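Local coordinates for protein SAM-dependent methyltransferase (Anabaena variabilis ATCC 29413, PDB 3GGD) that probably transfers a methyl group from S-adenosyl-L-methionine to a substrate not yet identified, and binds the product cofactor S-adenosyl-L-homocysteine, at residues S148-L153 and P209-L214; G157-I162 and A240-R245. One frame throughout, in Å; residues are numbered along the deposited sequence.

Interaction 1: residues S148-L153 and P209-L214. With CO (cobalt (II) ion), chain C; EDO (1,2-ethanediol), chain O.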
loop_
_atom_site.group_PDB
_atom_site.type_symbol
_atom_site.label_atom_id
_atom_site.label_comp_id
_atom_site.label_asym_id
_atom_site.label_seq_id
_atom_site.Cartn_x
_atom_site.Cartn_y
_atom_site.Cartn_z
ATOM N N SER A 148 12.807 6.730 1.523
ATOM C CA SER A 148 12.024 6.820 2.739
ATOM C C SER A 148 11.968 5.502 3.496
ATOM O O SER A 148 12.159 5.450 4.714
ATOM C CB SER A 148 10.624 7.351 2.421
ATOM O OG SER A 148 10.669 8.717 1.989
ATOM N N LEU A 149 11.704 4.425 2.776
ATOM C CA LEU A 149 11.585 3.130 3.379
ATOM C C LEU A 149 12.897 2.653 4.003
ATOM O O LEU A 149 12.892 2.101 5.087
ATOM C CB LEU A 149 11.017 2.118 2.353
ATOM C CG LEU A 149 9.563 2.447 1.921
ATOM C CD1 LEU A 149 9.120 1.663 0.649
ATOM C CD2 LEU A 149 8.480 2.241 3.053
ATOM N N ARG A 150 14.002 2.872 3.297
ATOM C CA ARG A 150 15.324 2.510 3.728
ATOM C C ARG A 150 15.632 3.237 5.052
ATOM O O ARG A 150 16.182 2.648 5.976
ATOM C CB ARG A 150 16.355 2.906 2.636
ATOM C CG ARG A 150 17.815 2.711 3.053
ATOM C CD ARG A 150 18.855 3.095 2.013
ATOM N NE ARG A 150 18.760 2.134 0.929
ATOM C CZ ARG A 150 18.075 2.283 -0.200
ATOM N NH1 ARG A 150 17.469 3.433 -0.521
ATOM N NH2 ARG A 150 18.008 1.250 -1.029
ATOM N N ILE A 151 15.281 4.514 5.119
ATOM C CA ILE A 151 15.488 5.320 6.301
ATOM C C ILE A 151 14.666 4.761 7.488
ATOM O O ILE A 151 15.208 4.568 8.588
ATOM C CB ILE A 151 15.096 6.785 6.036
ATOM C CG1 ILE A 151 16.088 7.441 5.046
ATOM C CG2 ILE A 151 15.042 7.576 7.358
ATOM C CD1 ILE A 151 15.588 8.793 4.449
ATOM N N LEU A 152 13.392 4.450 7.266
ATOM C CA LEU A 152 12.566 3.956 8.375
ATOM C C LEU A 152 13.010 2.587 8.951
ATOM O O LEU A 152 12.917 2.331 10.190
ATOM C CB LEU A 152 11.103 3.868 7.933
ATOM C CG LEU A 152 10.414 5.203 7.608
ATOM C CD1 LEU A 152 9.047 4.993 6.905
ATOM C CD2 LEU A 152 10.281 6.119 8.883
ATOM N N LEU A 153 13.453 1.697 8.048
ATOM C CA LEU A 153 13.844 0.347 8.409
ATOM C C LEU A 153 15.179 0.263 9.143
ATOM O O LEU A 153 15.370 -0.586 10.038
ATOM C CB LEU A 153 13.941 -0.508 7.142
ATOM C CG LEU A 153 12.589 -0.845 6.485
ATOM C CD1 LEU A 153 12.757 -1.252 5.007
ATOM C CD2 LEU A 153 11.812 -1.917 7.314
ATOM N N PRO A 209 18.877 -2.583 -3.696
ATOM C CA PRO A 209 19.967 -3.514 -3.964
ATOM C C PRO A 209 20.735 -3.923 -2.680
ATOM O O PRO A 209 21.421 -4.939 -2.672
ATOM C CB PRO A 209 20.868 -2.738 -4.939
ATOM C CG PRO A 209 20.582 -1.329 -4.624
ATOM C CD PRO A 209 19.115 -1.260 -4.267
ATOM N N ASP A 210 20.634 -3.104 -1.632
ATOM C CA ASP A 210 21.272 -3.355 -0.351
ATOM C C ASP A 210 20.398 -4.221 0.570
ATOM O O ASP A 210 20.715 -4.391 1.732
ATOM C CB ASP A 210 21.655 -2.036 0.351
ATOM C CG ASP A 210 20.532 -0.986 0.392
ATOM O OD1 ASP A 210 19.557 -1.050 -0.403
ATOM O OD2 ASP A 210 20.699 -0.003 1.163
ATOM N N PHE A 211 19.306 -4.772 0.052
ATOM C CA PHE A 211 18.435 -5.618 0.875
ATOM C C PHE A 211 18.446 -7.095 0.460
ATOM O O PHE A 211 18.620 -7.430 -0.698
ATOM C CB PHE A 211 16.989 -5.092 0.860
ATOM C CG PHE A 211 16.785 -3.872 1.720
ATOM C CD1 PHE A 211 17.401 -2.661 1.383
ATOM C CD2 PHE A 211 16.035 -3.941 2.897
ATOM C CE1 PHE A 211 17.253 -1.529 2.189
ATOM C CE2 PHE A 211 15.896 -2.810 3.715
ATOM C CZ PHE A 211 16.484 -1.611 3.359
ATOM N N GLU A 212 18.261 -7.956 1.452
ATOM C CA GLU A 212 18.078 -9.391 1.286
ATOM C C GLU A 212 16.574 -9.632 1.181
ATOM O O GLU A 212 15.809 -8.968 1.872
ATOM C CB GLU A 212 18.610 -10.103 2.540
ATOM C CG GLU A 212 18.732 -11.604 2.423
ATOM C CD GLU A 212 19.150 -12.282 3.725
ATOM O OE1 GLU A 212 19.467 -11.582 4.717
ATOM O OE2 GLU A 212 19.134 -13.523 3.755
ATOM N N ILE A 213 16.149 -10.554 0.318
ATOM C CA ILE A 213 14.763 -10.978 0.267
ATOM C C ILE A 213 14.685 -12.213 1.169
ATOM O O ILE A 213 15.311 -13.208 0.894
ATOM C CB ILE A 213 14.318 -11.342 -1.162
ATOM C CG1 ILE A 213 14.472 -10.120 -2.082
ATOM C CG2 ILE A 213 12.864 -11.998 -1.146
ATOM C CD1 ILE A 213 14.231 -10.377 -3.576
ATOM N N LEU A 214 13.951 -12.121 2.271
ATOM C CA LEU A 214 13.833 -13.264 3.194
ATOM C C LEU A 214 12.824 -14.276 2.689
ATOM O O LEU A 214 12.959 -15.467 2.941
ATOM C CB LEU A 214 13.416 -12.782 4.591
ATOM C CG LEU A 214 14.361 -11.741 5.232
ATOM C CD1 LEU A 214 13.924 -11.506 6.670
ATOM C CD2 LEU A 214 15.850 -12.180 5.123
HETATM CO CO CO C . 22.049 0.144 2.657
HETATM C C1 EDO O . 17.725 -11.304 -2.260
HETATM O O1 EDO O . 18.437 -11.826 -1.162
HETATM C C2 EDO O . 18.493 -11.480 -3.554
HETATM O O2 EDO O . 17.858 -10.639 -4.506
#
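R150 makes the largest single contribution to this contact, reaching from helix 142-153 to the turn that leads into strand 211-217. Its CB leaves the helix to one side of the other segment, and only the end of the chain swings nearer. CG lies anti to the backbone N (chi1 173°), and with chi2 also anti the chain runs straight to CD. There CD comes within 3.7 Å of D210 OD2, and a bend at chi3 (-69°) turns the guanidinium side-on to the carboxylate. NE gives a hydrogen bond of 2.9 Å to D210 OD2, and NH2 a nearly straight one of 2.8 Å to D210 OD1. Both oxygens accept through their syn lone pairs, and the two planar groups are nearly coplanar, 27° apart, in a two-pronged salt bridge. NE also lies at the edge of the F211 ring, 4.2 Å from CE1. NH2 has a second acceptor in the carbonyl O of Y207, which helps fix the rotation of the tip. D210 OD2 binds the cobalt ion at 2.0 Å as well; together the metal and the guanidinium would favour an ionised carboxylate. An alanine in place of R150 would remove both prongs and would probably leave D210 less firmly oriented toward the metal. Beside the salt bridge, L153 CD1 rests 3.7 Å from F211 CE2, an apolar touch. The helix packs its L149, L152 and L153 side chains on strand 127-131, while F211 opens the outermost strand 211-217; the contact thus ties a helix flanking the sheet to the start of its edge strand.

Interaction 2: residues G157-I162 and A240-R245. With CO (cobalt (II) ion), chain C; SO4 (sulfate ion), chain I.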
loop_
_atom_site.group_PDB
_atom_site.type_symbol
_atom_site.label_atom_id
_atom_site.label_comp_id
_atom_site.label_asym_id
_atom_site.label_seq_id
_atom_site.Cartn_x
_atom_site.Cartn_y
_atom_site.Cartn_z
ATOM N N GLY A 157 15.025 -3.285 11.113
ATOM C CA GLY A 157 13.674 -3.437 10.595
ATOM C C GLY A 157 13.516 -4.391 9.422
ATOM O O GLY A 157 14.424 -4.519 8.612
ATOM N N ALA A 158 12.351 -5.033 9.329
ATOM C CA ALA A 158 11.995 -5.833 8.154
ATOM C C ALA A 158 10.688 -5.262 7.600
ATOM O O ALA A 158 9.889 -4.667 8.332
ATOM C CB ALA A 158 11.853 -7.364 8.473
HETATM N N MSE A 159 10.496 -5.435 6.290
HETATM C CA MSE A 159 9.321 -4.939 5.600
HETATM C C MSE A 159 8.646 -6.060 4.861
HETATM O O MSE A 159 9.290 -6.767 4.085
HETATM C CB MSE A 159 9.669 -3.857 4.561
HETATM C CG MSE A 159 8.493 -3.497 3.722
HETATM SE SE MSE A 159 8.668 -1.850 2.707
HETATM C CE MSE A 159 10.267 -2.252 1.662
ATOM N N TYR A 160 7.341 -6.183 5.088
ATOM C CA TYR A 160 6.507 -6.990 4.238
ATOM C C TYR A 160 5.754 -6.020 3.331
ATOM O O TYR A 160 5.141 -5.064 3.817
ATOM C CB TYR A 160 5.453 -7.770 5.029
ATOM C CG TYR A 160 4.418 -8.484 4.125
ATOM C CD1 TYR A 160 4.671 -9.741 3.590
ATOM C CD2 TYR A 160 3.189 -7.892 3.827
ATOM C CE1 TYR A 160 3.714 -10.397 2.809
ATOM C CE2 TYR A 160 2.233 -8.531 3.032
ATOM C CZ TYR A 160 2.511 -9.783 2.530
ATOM O OH TYR A 160 1.546 -10.412 1.801
ATOM N N LEU A 161 5.820 -6.259 2.029
ATOM C CA LEU A 161 4.993 -5.501 1.087
ATOM C C LEU A 161 4.276 -6.449 0.112
ATOM O O LEU A 161 4.777 -7.525 -0.230
ATOM C CB LEU A 161 5.779 -4.455 0.310
ATOM C CG LEU A 161 6.758 -4.890 -0.808
ATOM C CD1 LEU A 161 7.166 -3.601 -1.650
ATOM C CD2 LEU A 161 7.965 -5.588 -0.250
ATOM N N ILE A 162 3.060 -6.046 -0.258
ATOM C CA ILE A 162 2.252 -6.759 -1.249
ATOM C C ILE A 162 1.740 -5.672 -2.217
ATOM O O ILE A 162 1.235 -4.623 -1.810
ATOM C CB ILE A 162 1.148 -7.630 -0.599
ATOM C CG1 ILE A 162 0.396 -8.401 -1.703
ATOM C CG2 ILE A 162 0.205 -6.760 0.349
ATOM C CD1 ILE A 162 -0.693 -9.406 -1.215
ATOM N N ALA A 240 6.786 -9.715 -0.879
ATOM C CA ALA A 240 8.110 -10.051 -0.379
ATOM C C ALA A 240 8.300 -9.573 1.061
ATOM O O ALA A 240 7.652 -8.617 1.519
ATOM C CB ALA A 240 9.241 -9.456 -1.311
ATOM N N VAL A 241 9.174 -10.281 1.774
ATOM C CA VAL A 241 9.706 -9.769 3.033
ATOM C C VAL A 241 11.198 -9.482 2.781
ATOM O O VAL A 241 11.944 -10.377 2.346
ATOM C CB VAL A 241 9.555 -10.774 4.217
ATOM C CG1 VAL A 241 10.145 -10.164 5.459
ATOM C CG2 VAL A 241 8.067 -11.164 4.441
ATOM N N ILE A 242 11.614 -8.235 3.052
ATOM C CA ILE A 242 13.005 -7.819 2.847
ATOM C C ILE A 242 13.591 -7.206 4.124
ATOM O O ILE A 242 12.861 -6.670 4.975
ATOM C CB ILE A 242 13.157 -6.875 1.607
ATOM C CG1 ILE A 242 12.590 -5.458 1.886
ATOM C CG2 ILE A 242 12.459 -7.501 0.367
ATOM C CD1 ILE A 242 12.877 -4.429 0.747
ATOM N N LYS A 243 14.909 -7.318 4.262
ATOM C CA LYS A 243 15.635 -6.773 5.399
ATOM C C LYS A 243 17.043 -6.371 4.901
ATOM O O LYS A 243 17.610 -7.048 4.041
ATOM C CB LYS A 243 15.701 -7.828 6.481
ATOM C CG LYS A 243 16.312 -7.384 7.820
ATOM C CD LYS A 243 16.068 -8.454 8.872
ATOM C CE LYS A 243 16.584 -8.060 10.255
ATOM N NZ LYS A 243 18.089 -8.094 10.190
ATOM N N HIS A 244 17.582 -5.256 5.397
ATOM C CA HIS A 244 18.908 -4.821 4.953
ATOM C C HIS A 244 19.916 -5.978 5.106
ATOM O O HIS A 244 19.942 -6.716 6.125
ATOM C CB HIS A 244 19.366 -3.510 5.655
ATOM C CG HIS A 244 20.515 -2.816 4.976
ATOM N ND1 HIS A 244 21.782 -3.342 4.974
ATOM C CD2 HIS A 244 20.595 -1.648 4.283
ATOM C CE1 HIS A 244 22.597 -2.548 4.292
ATOM N NE2 HIS A 244 21.913 -1.501 3.874
ATOM N N ARG A 245 20.756 -6.144 4.088
ATOM C CA ARG A 245 21.802 -7.161 4.145
ATOM C C ARG A 245 22.815 -6.837 5.244
ATOM O O ARG A 245 23.572 -7.721 5.658
ATOM C CB ARG A 245 22.525 -7.252 2.792
ATOM C CG ARG A 245 23.420 -6.068 2.496
ATOM C CD ARG A 245 23.940 -6.098 1.049
ATOM N NE ARG A 245 24.873 -5.002 0.809
ATOM C CZ ARG A 245 25.686 -4.910 -0.238
ATOM N NH1 ARG A 245 25.670 -5.816 -1.192
ATOM N NH2 ARG A 245 26.525 -3.894 -0.337
ATOM O OXT ARG A 245 22.899 -5.684 5.744
HETATM CO CO CO C . 22.049 0.144 2.657
HETATM S S SO4 I . 19.343 -7.187 13.255
HETATM O O1 SO4 I . 19.677 -7.175 14.678
HETATM O O2 SO4 I . 17.893 -7.309 13.108
HETATM O O3 SO4 I . 20.003 -8.302 12.572
HETATM O O4 SO4 I . 19.797 -5.922 12.690
HETATM O O HOH W 1 16.419 -3.393 7.172
#
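Four backbone hydrogen bonds join segments 157-162 and 240-245, part of strands 158-164 and 237-244, which run antiparallel here with 155° between their directions. Two of them link M159 and I242 reciprocally: M159 N donates to I242 O at 3.0 Å, and I242 N to M159 O at 2.9 Å. The other two pair L161 with A240 in the same manner. Between these hydrogen-bonded pairs sits the non-hydrogen-bonded pair Y160 and V241, where CA-H...O contacts accompany the close approach of the chains, V241 CA lying 3.2 Å from M159 O.

Apolar contacts divide between the two faces of the sheet. On one, the selenomethionine M159 and I242 run alongside each other from neighbouring strands; a turn at chi3 (58°) of M159 brings its CE within 3.5 Å of I242 CD1. L161 adopts the crowded first torsion (chi1 73°), and its CD2 comes 4.2 Å from A240 CB. On the other, V241 CG2 meets the ring edge of Y160 at CD1, 3.8 Å away, the two side chains set roughly perpendicular. The hydroxyl of Y160 is hydrogen-bonded to D46 and R49.

Polar and metal interactions gather at the end of the pairing where G157 and H244 lie. One water donates to G157 O and accepts from H244 N, bridging the strands where they part. H244 binds cobalt through NE2 at 2.0 Å, and its ND1 donates to the terminal carboxylate of R245. Strand order 3-2-1-4-5-7-6, with 237-244 as the antiparallel member inserted between 158-164 and 211-217, is the hallmark of the Rossmann-like class I methyltransferase fold.

Interaction 2 lies in the buried interior of the sheet, whereas interaction 1 is partly buried at its margin. They hold different elements that adjoin: strands 211-217 and 237-244 are neighbours in the sheet, and probable backbone hydrogen bonds from E212 N to K243 O and from L214 N to V241 O continue it from one contact into the other. The chemistry changes with place. Main-chain bonds and apolar side chains dominate between 157-162 and 240-245, while a charged pair, with an apolar touch beside it, joins 148-153 to 209-214. The two converge at the cobalt ion, to which each supplies one protein ligand, D210 from interaction 1 and H244 from interaction 2, with the F211 and H244 rings meeting edge-to-face beside it.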